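Long-range contacts in putative beta-glucosidase (Bifidobacterium adolescentis, PDB 5WAB), which acts as a beta-glucosidase of glycoside hydrolase family 3 and probably also removes terminal arabinopyranosyl units from ginsenoside Rb2: residues 27-32 and 40-45; 237-242 and 254-259; 504-509 and 528-533. All blocks are in the same frame, centred on the assembly; numbering follows the deposited sequence.

Contact 1. Residues 27-32 and 40-45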
loop_
_atom_site.group_PDB
_atom_site.type_symbol
_atom_site.label_atom_id
_atom_site.label_comp_id
_atom_site.label_asym_id
_atom_site.label_seq_id
_atom_site.Cartn_x
_atom_site.Cartn_y
_atom_site.Cartn_z
ATOM N N TRP A 27 -8.214 -10.126 -21.794
ATOM C CA TRP A 27 -7.685 -8.781 -21.603
ATOM C C TRP A 27 -8.580 -7.690 -22.172
ATOM O O TRP A 27 -8.134 -6.539 -22.273
ATOM C CB TRP A 27 -6.285 -8.671 -22.203
ATOM C CG TRP A 27 -5.342 -9.607 -21.545
ATOM C CD1 TRP A 27 -4.865 -9.526 -20.271
ATOM C CD2 TRP A 27 -4.779 -10.792 -22.113
ATOM N NE1 TRP A 27 -4.027 -10.586 -20.013
ATOM C CE2 TRP A 27 -3.958 -11.377 -21.130
ATOM C CE3 TRP A 27 -4.884 -11.412 -23.361
ATOM C CZ2 TRP A 27 -3.245 -12.552 -21.357
ATOM C CZ3 TRP A 27 -4.177 -12.577 -23.585
ATOM C CH2 TRP A 27 -3.367 -13.136 -22.588
ATOM N N HIS A 28 -9.815 -8.012 -22.548
ATOM C CA HIS A 28 -10.735 -7.039 -23.107
ATOM C C HIS A 28 -12.112 -7.226 -22.494
ATOM O O HIS A 28 -12.535 -8.348 -22.208
ATOM C CB HIS A 28 -10.838 -7.153 -24.631
ATOM C CG HIS A 28 -9.560 -6.850 -25.345
ATOM N ND1 HIS A 28 -8.517 -7.746 -25.427
ATOM C CD2 HIS A 28 -9.147 -5.732 -25.988
ATOM C CE1 HIS A 28 -7.525 -7.201 -26.108
ATOM N NE2 HIS A 28 -7.882 -5.979 -26.460
ATOM N N LEU A 29 -12.810 -6.111 -22.310
ATOM C CA LEU A 29 -14.217 -6.156 -21.971
ATOM C C LEU A 29 -14.999 -6.778 -23.132
ATOM O O LEU A 29 -14.486 -6.946 -24.242
ATOM C CB LEU A 29 -14.725 -4.748 -21.667
ATOM C CG LEU A 29 -13.965 -3.936 -20.613
ATOM C CD1 LEU A 29 -14.506 -2.511 -20.549
ATOM C CD2 LEU A 29 -14.034 -4.592 -19.246
ATOM N N GLN A 30 -16.250 -7.147 -22.865
ATOM C CA GLN A 30 -17.074 -7.715 -23.923
ATOM C C GLN A 30 -17.444 -6.617 -24.907
ATOM O O GLN A 30 -18.055 -5.612 -24.530
ATOM C CB GLN A 30 -18.335 -8.362 -23.358
ATOM C CG GLN A 30 -19.283 -8.884 -24.436
ATOM C CD GLN A 30 -18.632 -9.904 -25.375
ATOM O OE1 GLN A 30 -18.094 -10.926 -24.933
ATOM N NE2 GLN A 30 -18.694 -9.633 -26.678
ATOM N N GLY A 31 -17.067 -6.798 -26.161
ATOM C CA GLY A 31 -17.437 -5.837 -27.172
ATOM C C GLY A 31 -18.742 -6.175 -27.858
ATOM O O GLY A 31 -18.882 -7.252 -28.446
ATOM N N VAL A 32 -19.717 -5.276 -27.747
ATOM C CA VAL A 32 -20.922 -5.331 -28.562
ATOM C C VAL A 32 -20.792 -4.170 -29.539
ATOM O O VAL A 32 -21.505 -3.164 -29.431
ATOM C CB VAL A 32 -22.200 -5.229 -27.708
ATOM C CG1 VAL A 32 -23.429 -5.622 -28.524
ATOM C CG2 VAL A 32 -22.084 -6.081 -26.453
ATOM N N TYR A 40 -13.027 -2.515 -24.767
ATOM C CA TYR A 40 -11.756 -1.883 -24.446
ATOM C C TYR A 40 -10.836 -2.848 -23.703
ATOM O O TYR A 40 -11.279 -3.770 -23.015
ATOM C CB TYR A 40 -11.985 -0.638 -23.590
ATOM C CG TYR A 40 -12.722 0.495 -24.279
ATOM C CD1 TYR A 40 -12.423 0.853 -25.586
ATOM C CD2 TYR A 40 -13.713 1.212 -23.610
ATOM C CE1 TYR A 40 -13.085 1.891 -26.209
ATOM C CE2 TYR A 40 -14.379 2.251 -24.225
ATOM C CZ TYR A 40 -14.062 2.585 -25.528
ATOM O OH TYR A 40 -14.723 3.614 -26.158
ATOM N N MET A 41 -9.532 -2.599 -23.822
ATOM C CA MET A 41 -8.527 -3.452 -23.202
ATOM C C MET A 41 -8.377 -3.130 -21.720
ATOM O O MET A 41 -8.395 -1.966 -21.310
ATOM C CB MET A 41 -7.170 -3.295 -23.895
ATOM C CG MET A 41 -6.055 -4.126 -23.255
ATOM S SD MET A 41 -4.408 -3.905 -23.972
ATOM C CE MET A 41 -4.626 -4.619 -25.602
ATOM N N ILE A 42 -8.240 -4.183 -20.924
ATOM C CA ILE A 42 -7.977 -4.111 -19.494
ATOM C C ILE A 42 -6.638 -4.800 -19.260
ATOM O O ILE A 42 -6.412 -5.897 -19.785
ATOM C CB ILE A 42 -9.115 -4.783 -18.693
ATOM C CG1 ILE A 42 -10.098 -3.740 -18.176
ATOM C CG2 ILE A 42 -8.599 -5.629 -17.559
ATOM C CD1 ILE A 42 -10.751 -2.942 -19.263
ATOM N N THR A 43 -5.742 -4.153 -18.507
ATOM C CA THR A 43 -4.429 -4.747 -18.264
ATOM C C THR A 43 -3.843 -4.244 -16.949
ATOM O O THR A 43 -4.266 -3.225 -16.396
ATOM C CB THR A 43 -3.443 -4.471 -19.409
ATOM O OG1 THR A 43 -2.210 -5.146 -19.145
ATOM C CG2 THR A 43 -3.162 -2.986 -19.537
ATOM N N ASP A 44 -2.840 -4.975 -16.472
ATOM C CA ASP A 44 -2.233 -4.741 -15.167
ATOM C C ASP A 44 -1.472 -3.425 -15.100
ATOM O O ASP A 44 -1.128 -2.804 -16.110
ATOM C CB ASP A 44 -1.277 -5.875 -14.805
ATOM C CG ASP A 44 -1.970 -7.002 -14.107
ATOM O OD1 ASP A 44 -2.817 -6.712 -13.240
ATOM O OD2 ASP A 44 -1.692 -8.173 -14.438
ATOM N N GLY A 45 -1.195 -3.018 -13.865
ATOM C CA GLY A 45 -0.302 -1.922 -13.616
ATOM C C GLY A 45 -0.549 -1.145 -12.343
ATOM O O GLY A 45 -0.945 0.021 -12.382
#
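The imidazole of H28 receives the side chain of M41 over one face: CG lies 4.1 Å above the ring plane, displaced toward the rim. M41 leaves its backbone with CG anti to N (chi1 178°), runs on straight and bends only at chi3. This brings its methyl beside the ring, with M41 CE 3.6 Å from H28 NE2, while SD stands obliquely, 5.3 Å from the ring centroid. The indole of W27 is met at its edge instead, where the carbonyl O of I42 sits in the ring plane, 4.0 Å from W27 CD1.

Beneath these side chains the backbones of H28 and M41 form a single antiparallel bridge of the non-hydrogen-bonded kind. The two flanking bonds are I42 N to W27 O, 2.7 Å and nearly straight (166°) but arriving above the carbonyl plane, and L29 N to Y40 O, 2.9 Å and lying in that plane. L29 and I42 cross at about a right angle, L29 CG resting 3.6 Å from I42 CD1. The loop pairs with the start of strand 41-44 through this one bridge; the strand is the first of the parallel strands in the TIM-barrel-type domain, and M41 and T43 bond through their backbones to strand 102-106.

H28 ND1 is engaged by D25, which also receives W27 N. That carboxylate would favour a proton on ND1 and could stabilise a positive charge on the imidazole. The chemistry implies a division of labour: main-chain bonds set the register, with the apolar L29-I42 contact on one side of the bridge and the packing of M41 on the H28 ring on the other.

Contact 2. Residues 237-242 and 254-259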
loop_
_atom_site.group_PDB
_atom_site.type_symbol
_atom_site.label_atom_id
_atom_site.label_comp_id
_atom_site.label_asym_id
_atom_site.label_seq_id
_atom_site.Cartn_x
_atom_site.Cartn_y
_atom_site.Cartn_z
ATOM N N HIS A 237 -16.289 -18.763 -9.689
ATOM C CA HIS A 237 -16.502 -20.206 -9.722
ATOM C C HIS A 237 -17.926 -20.598 -10.083
ATOM O O HIS A 237 -18.134 -21.677 -10.646
ATOM C CB HIS A 237 -16.147 -20.816 -8.362
ATOM C CG HIS A 237 -14.707 -20.650 -7.989
ATOM N ND1 HIS A 237 -13.733 -20.336 -8.912
ATOM C CD2 HIS A 237 -14.084 -20.711 -6.788
ATOM C CE1 HIS A 237 -12.568 -20.235 -8.299
ATOM N NE2 HIS A 237 -12.754 -20.454 -7.010
ATOM N N ASP A 238 -18.900 -19.754 -9.756
ATOM C CA ASP A 238 -20.312 -19.986 -10.051
ATOM C C ASP A 238 -20.844 -18.747 -10.756
ATOM O O ASP A 238 -21.043 -17.711 -10.115
ATOM C CB ASP A 238 -21.100 -20.266 -8.768
ATOM C CG ASP A 238 -22.439 -20.920 -9.027
ATOM O OD1 ASP A 238 -23.045 -20.670 -10.091
ATOM O OD2 ASP A 238 -22.893 -21.685 -8.153
ATOM N N ARG A 239 -21.080 -18.855 -12.067
ATOM C CA ARG A 239 -21.498 -17.692 -12.846
ATOM C C ARG A 239 -22.757 -17.063 -12.267
ATOM O O ARG A 239 -22.827 -15.844 -12.083
ATOM C CB ARG A 239 -21.719 -18.083 -14.305
ATOM C CG ARG A 239 -20.451 -18.359 -15.097
ATOM C CD ARG A 239 -19.528 -17.148 -15.150
ATOM N NE ARG A 239 -20.203 -15.924 -15.580
ATOM C CZ ARG A 239 -20.404 -15.574 -16.848
ATOM N NH1 ARG A 239 -20.002 -16.365 -17.833
ATOM N NH2 ARG A 239 -21.021 -14.431 -17.134
ATOM N N VAL A 240 -23.771 -17.881 -11.982
ATOM C CA VAL A 240 -25.034 -17.343 -11.488
ATOM C C VAL A 240 -24.862 -16.773 -10.087
ATOM O O VAL A 240 -25.333 -15.666 -9.790
ATOM C CB VAL A 240 -26.128 -18.427 -11.526
ATOM C CG1 VAL A 240 -27.448 -17.874 -11.017
ATOM C CG2 VAL A 240 -26.280 -18.959 -12.926
ATOM N N ALA A 241 -24.161 -17.501 -9.213
ATOM C CA ALA A 241 -23.987 -17.035 -7.840
ATOM C C ALA A 241 -23.200 -15.732 -7.789
ATOM O O ALA A 241 -23.547 -14.821 -7.028
ATOM C CB ALA A 241 -23.301 -18.111 -7.002
ATOM N N SER A 242 -22.147 -15.619 -8.603
ATOM C CA SER A 242 -21.349 -14.395 -8.612
ATOM C C SER A 242 -22.168 -13.202 -9.082
ATOM O O SER A 242 -22.098 -12.121 -8.488
ATOM C CB SER A 242 -20.110 -14.573 -9.491
ATOM O OG SER A 242 -19.236 -15.551 -8.952
ATOM N N SER A 254 -14.765 -17.684 -19.292
ATOM C CA SER A 254 -14.807 -19.132 -19.421
ATOM C C SER A 254 -15.764 -19.583 -20.514
ATOM O O SER A 254 -15.983 -20.790 -20.676
ATOM C CB SER A 254 -15.190 -19.760 -18.080
ATOM O OG SER A 254 -16.417 -19.232 -17.613
ATOM N N TYR A 255 -16.321 -18.637 -21.271
ATOM C CA TYR A 255 -17.295 -18.916 -22.328
ATOM C C TYR A 255 -18.500 -19.669 -21.765
ATOM O O TYR A 255 -18.914 -20.713 -22.272
ATOM C CB TYR A 255 -16.639 -19.657 -23.496
ATOM C CG TYR A 255 -15.593 -18.798 -24.176
ATOM C CD1 TYR A 255 -14.282 -18.764 -23.715
ATOM C CD2 TYR A 255 -15.926 -17.987 -25.249
ATOM C CE1 TYR A 255 -13.331 -17.962 -24.322
ATOM C CE2 TYR A 255 -14.985 -17.178 -25.858
ATOM C CZ TYR A 255 -13.690 -17.170 -25.392
ATOM O OH TYR A 255 -12.750 -16.368 -26.000
ATOM N N THR A 256 -19.085 -19.095 -20.707
ATOM C CA THR A 256 -20.227 -19.667 -20.006
ATOM C C THR A 256 -21.327 -18.630 -19.825
ATOM O O THR A 256 -22.112 -18.712 -18.874
ATOM C CB THR A 256 -19.823 -20.235 -18.642
ATOM O OG1 THR A 256 -19.080 -19.254 -17.907
ATOM C CG2 THR A 256 -18.990 -21.512 -18.793
ATOM N N ASP A 257 -21.406 -17.649 -20.730
ATOM C CA ASP A 257 -22.483 -16.669 -20.648
ATOM C C ASP A 257 -23.843 -17.314 -20.846
ATOM O O ASP A 257 -24.852 -16.747 -20.416
ATOM C CB ASP A 257 -22.297 -15.557 -21.677
ATOM C CG ASP A 257 -21.037 -14.771 -21.460
ATOM O OD1 ASP A 257 -20.494 -14.813 -20.334
ATOM O OD2 ASP A 257 -20.591 -14.108 -22.418
ATOM N N ASP A 258 -23.890 -18.483 -21.493
ATOM C CA ASP A 258 -25.162 -19.168 -21.681
ATOM C C ASP A 258 -25.811 -19.488 -20.340
ATOM O O ASP A 258 -27.043 -19.562 -20.247
ATOM C CB ASP A 258 -24.953 -20.437 -22.519
ATOM C CG ASP A 258 -24.014 -21.447 -21.853
ATOM O OD1 ASP A 258 -22.973 -21.026 -21.304
ATOM O OD2 ASP A 258 -24.295 -22.666 -21.900
ATOM N N GLN A 259 -25.001 -19.653 -19.289
ATOM C CA GLN A 259 -25.541 -19.884 -17.954
ATOM C C GLN A 259 -26.276 -18.660 -17.418
ATOM O O GLN A 259 -27.273 -18.805 -16.699
ATOM C CB GLN A 259 -24.420 -20.299 -16.998
ATOM C CG GLN A 259 -23.689 -21.556 -17.432
ATOM C CD GLN A 259 -22.518 -21.909 -16.528
ATOM O OE1 GLN A 259 -22.359 -21.349 -15.441
ATOM N NE2 GLN A 259 -21.692 -22.850 -16.976
HETATM O O HOH W 1 -20.351 -21.444 -13.423
#
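R239 is the buried side chain of this otherwise superficial contact, and the dense packing is concentrated around it. Its chain bends at chi2 (-60°) and chi3 (-51°), passing T256 with R239 CG 3.3 Å from T256 OG1, and ends on two acceptors at the guanidinium edge. Both terminal nitrogens reach D257 OD1 in a salt bridge, R239 NH1 at 3.0 Å on the anti lone pair and R239 NH2 longer, at 3.3 Å; the carboxylate is turned nearly perpendicular, 84° from the guanidinium. D257 OD1 is also bonded to S22. R239 NH1 bonds to T256 OG1 as well, 3.0 Å away, and that hydroxyl passes its own proton to S254 OG, which is in turn bonded to E250.

The pairing joins the first turn of helix 239-245 to the start of helix 257-265 and the residues leading into it, in the TIM-barrel-type domain of family 3. D238 occupies the N-cap of the earlier helix, its OD1 accepting a weak bond from A241 N.

Away from the guanidinium the fit loosens. Q259 crosses R239 at about a right angle, Q259 OE1 3.5 Å from R239 CB, and a water bridges the two, donating to Q259 OE1 and accepting from R239 N. Farther along, V240 CG2 merely brushes Q259 O at 3.9 Å.

Contact 3. Residues 504-509 and 528-533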
loop_
_atom_site.group_PDB
_atom_site.type_symbol
_atom_site.label_atom_id
_atom_site.label_comp_id
_atom_site.label_asym_id
_atom_site.label_seq_id
_atom_site.Cartn_x
_atom_site.Cartn_y
_atom_site.Cartn_z
ATOM N N ASP A 504 7.796 -12.338 16.762
ATOM C CA ASP A 504 7.136 -11.335 17.586
ATOM C C ASP A 504 5.782 -10.931 17.022
ATOM O O ASP A 504 4.939 -10.428 17.771
ATOM C CB ASP A 504 8.028 -10.101 17.735
ATOM C CG ASP A 504 9.357 -10.417 18.402
ATOM O OD1 ASP A 504 9.424 -11.396 19.177
ATOM O OD2 ASP A 504 10.335 -9.687 18.141
ATOM N N ASP A 505 5.567 -11.139 15.724
ATOM C CA ASP A 505 4.319 -10.745 15.076
ATOM C C ASP A 505 3.158 -11.562 15.627
ATOM O O ASP A 505 3.222 -12.798 15.628
ATOM C CB ASP A 505 4.419 -10.941 13.562
ATOM C CG ASP A 505 3.323 -10.215 12.800
ATOM O OD1 ASP A 505 2.130 -10.415 13.115
ATOM O OD2 ASP A 505 3.663 -9.453 11.866
ATOM N N PRO A 506 2.077 -10.920 16.079
ATOM C CA PRO A 506 0.972 -11.675 16.687
ATOM C C PRO A 506 0.215 -12.545 15.699
ATOM O O PRO A 506 -0.613 -13.359 16.133
ATOM C CB PRO A 506 0.070 -10.573 17.253
ATOM C CG PRO A 506 0.342 -9.402 16.384
ATOM C CD PRO A 506 1.804 -9.475 16.041
ATOM N N SER A 507 0.475 -12.405 14.398
ATOM C CA SER A 507 -0.149 -13.229 13.373
ATOM C C SER A 507 0.635 -14.499 13.063
ATOM O O SER A 507 0.086 -15.411 12.430
ATOM C CB SER A 507 -0.294 -12.434 12.077
ATOM O OG SER A 507 0.985 -12.200 11.503
ATOM N N MET A 508 1.898 -14.583 13.488
ATOM C CA MET A 508 2.733 -15.708 13.083
ATOM C C MET A 508 2.171 -17.029 13.591
ATOM O O MET A 508 2.355 -18.076 12.960
ATOM C CB MET A 508 4.155 -15.496 13.596
ATOM C CG MET A 508 5.173 -16.398 12.964
ATOM S SD MET A 508 5.108 -16.290 11.171
ATOM C CE MET A 508 6.482 -17.365 10.753
ATOM N N ILE A 509 1.480 -16.993 14.727
ATOM C CA ILE A 509 0.825 -18.180 15.259
ATOM C C ILE A 509 -0.233 -18.690 14.282
ATOM O O ILE A 509 -0.416 -19.901 14.122
ATOM C CB ILE A 509 0.263 -17.858 16.659
ATOM C CG1 ILE A 509 -0.197 -19.108 17.395
ATOM C CG2 ILE A 509 -0.845 -16.813 16.596
ATOM C CD1 ILE A 509 -0.576 -18.806 18.822
ATOM N N TYR A 528 2.052 -2.543 14.334
ATOM C CA TYR A 528 2.355 -1.683 15.473
ATOM C C TYR A 528 1.182 -1.566 16.435
ATOM O O TYR A 528 1.391 -1.242 17.610
ATOM C CB TYR A 528 2.766 -0.285 15.001
ATOM C CG TYR A 528 1.606 0.565 14.555
ATOM C CD1 TYR A 528 1.071 0.425 13.283
ATOM C CD2 TYR A 528 1.042 1.509 15.406
ATOM C CE1 TYR A 528 0.003 1.200 12.868
ATOM C CE2 TYR A 528 -0.029 2.289 14.999
ATOM C CZ TYR A 528 -0.545 2.126 13.729
ATOM O OH TYR A 528 -1.608 2.894 13.311
ATOM N N ARG A 529 -0.039 -1.841 15.973
ATOM C CA ARG A 529 -1.175 -1.853 16.884
ATOM C C ARG A 529 -0.959 -2.841 18.021
ATOM O O ARG A 529 -1.397 -2.594 19.149
ATOM C CB ARG A 529 -2.450 -2.196 16.117
ATOM C CG ARG A 529 -2.988 -1.060 15.294
ATOM C CD ARG A 529 -4.111 -1.520 14.368
ATOM N NE ARG A 529 -4.899 -0.394 13.885
ATOM C CZ ARG A 529 -4.525 0.410 12.895
ATOM N NH1 ARG A 529 -3.369 0.221 12.275
ATOM N NH2 ARG A 529 -5.308 1.412 12.528
ATOM N N TYR A 530 -0.278 -3.952 17.748
ATOM C CA TYR A 530 0.063 -4.895 18.805
ATOM C C TYR A 530 1.328 -4.462 19.542
ATOM O O TYR A 530 1.381 -4.500 20.777
ATOM C CB TYR A 530 0.247 -6.299 18.222
ATOM C CG TYR A 530 0.835 -7.274 19.210
ATOM C CD1 TYR A 530 0.037 -7.886 20.165
ATOM C CD2 TYR A 530 2.195 -7.560 19.215
ATOM C CE1 TYR A 530 0.568 -8.772 21.082
ATOM C CE2 TYR A 530 2.737 -8.439 20.137
ATOM C CZ TYR A 530 1.919 -9.040 21.063
ATOM O OH TYR A 530 2.449 -9.919 21.975
ATOM N N TYR A 531 2.365 -4.069 18.794
ATOM C CA TYR A 531 3.653 -3.757 19.406
ATOM C C TYR A 531 3.533 -2.600 20.388
ATOM O O TYR A 531 4.063 -2.664 21.503
ATOM C CB TYR A 531 4.678 -3.422 18.322
ATOM C CG TYR A 531 5.069 -4.583 17.430
ATOM C CD1 TYR A 531 5.551 -5.778 17.960
ATOM C CD2 TYR A 531 4.926 -4.490 16.051
ATOM C CE1 TYR A 531 5.900 -6.838 17.131
ATOM C CE2 TYR A 531 5.264 -5.536 15.222
ATOM C CZ TYR A 531 5.750 -6.704 15.761
ATOM O OH TYR A 531 6.077 -7.730 14.907
ATOM N N ASP A 532 2.823 -1.541 20.003
ATOM C CA ASP A 532 2.732 -0.358 20.847
ATOM C C ASP A 532 1.797 -0.556 22.032
ATOM O O ASP A 532 1.857 0.218 22.990
ATOM C CB ASP A 532 2.287 0.845 20.011
ATOM C CG ASP A 532 3.255 1.152 18.866
ATOM O OD1 ASP A 532 4.335 0.521 18.791
ATOM O OD2 ASP A 532 2.927 2.021 18.033
ATOM N N THR A 533 0.937 -1.565 21.989
ATOM C CA THR A 533 0.009 -1.818 23.082
ATOM C C THR A 533 0.603 -2.702 24.167
ATOM O O THR A 533 0.298 -2.508 25.351
ATOM C CB THR A 533 -1.266 -2.460 22.535
ATOM O OG1 THR A 533 -1.775 -1.646 21.472
ATOM C CG2 THR A 533 -2.319 -2.599 23.628
#
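Two neighbouring tyrosines diverge through their first torsions: Y530 sets CG anti to the backbone N (chi1 170°), whereas Y531 sets it anti to the carbonyl carbon (chi1 -67°). The first swings its ring under P506, and the second reaches along the chain before the proline. P506 lies over one face of the Y530 ring in a CH-pi contact, its CB 4.0 Å from the ring centroid and only 14° off the normal. The pyrrolidine covers the base of the ring, with P506 CG 3.6 Å from Y530 CG and P506 CD 3.7 Å from Y530 CD2. Y531 arrives with its far end, OH lying 3.5 Å from D505 CA and CE1 3.9 Å from D504 CB.

The loop presents the proline from a type I beta turn, D505 to M508, reinforced by an Asx turn. D505 OD1 accepts from S507 N at 2.9 Å with its anti lone pair and, from above the carboxylate plane, from S507 OG; N115 bonds to the same hydroxyl. On the other segment, R529 makes salt bridges to D128 and E601, so helix 528-531 links the family 3 C-terminal domain with the barrel domain and the fibronectin type III-like domain.

No hydrogen bond crosses between the two segments. Cohesion therefore comes from dispersion and from the CH-pi contact of the proline with the tyrosine face. With D505 occupied in fixing the shape of the turn, the P506-Y530 part of the contact is apolar, while the Y531 phenol and the D504 carbonyl meet the opposing segment without a hydrogen bond.

How the contacts relate
Contacts 1 and 2 are neighbours on the same side of the chain's centre, with centres 18 Å apart and nearest atoms about 5 Å apart but not touching. The chain between helices 239-245 and 257-265 connects them, since L249 packs on L29 and E250 bonds to S254. Contact 3 lies far off, its centre 41 Å from each of the others, and belongs to the C-terminal domain and its borders. Strand 41-44 of contact 1 runs on to D44, which binds a glycerol, probably from the crystallisation liquor; this end of the strand is consistent with the carboxy-terminal barrel rim where family 3 enzymes bind sugar.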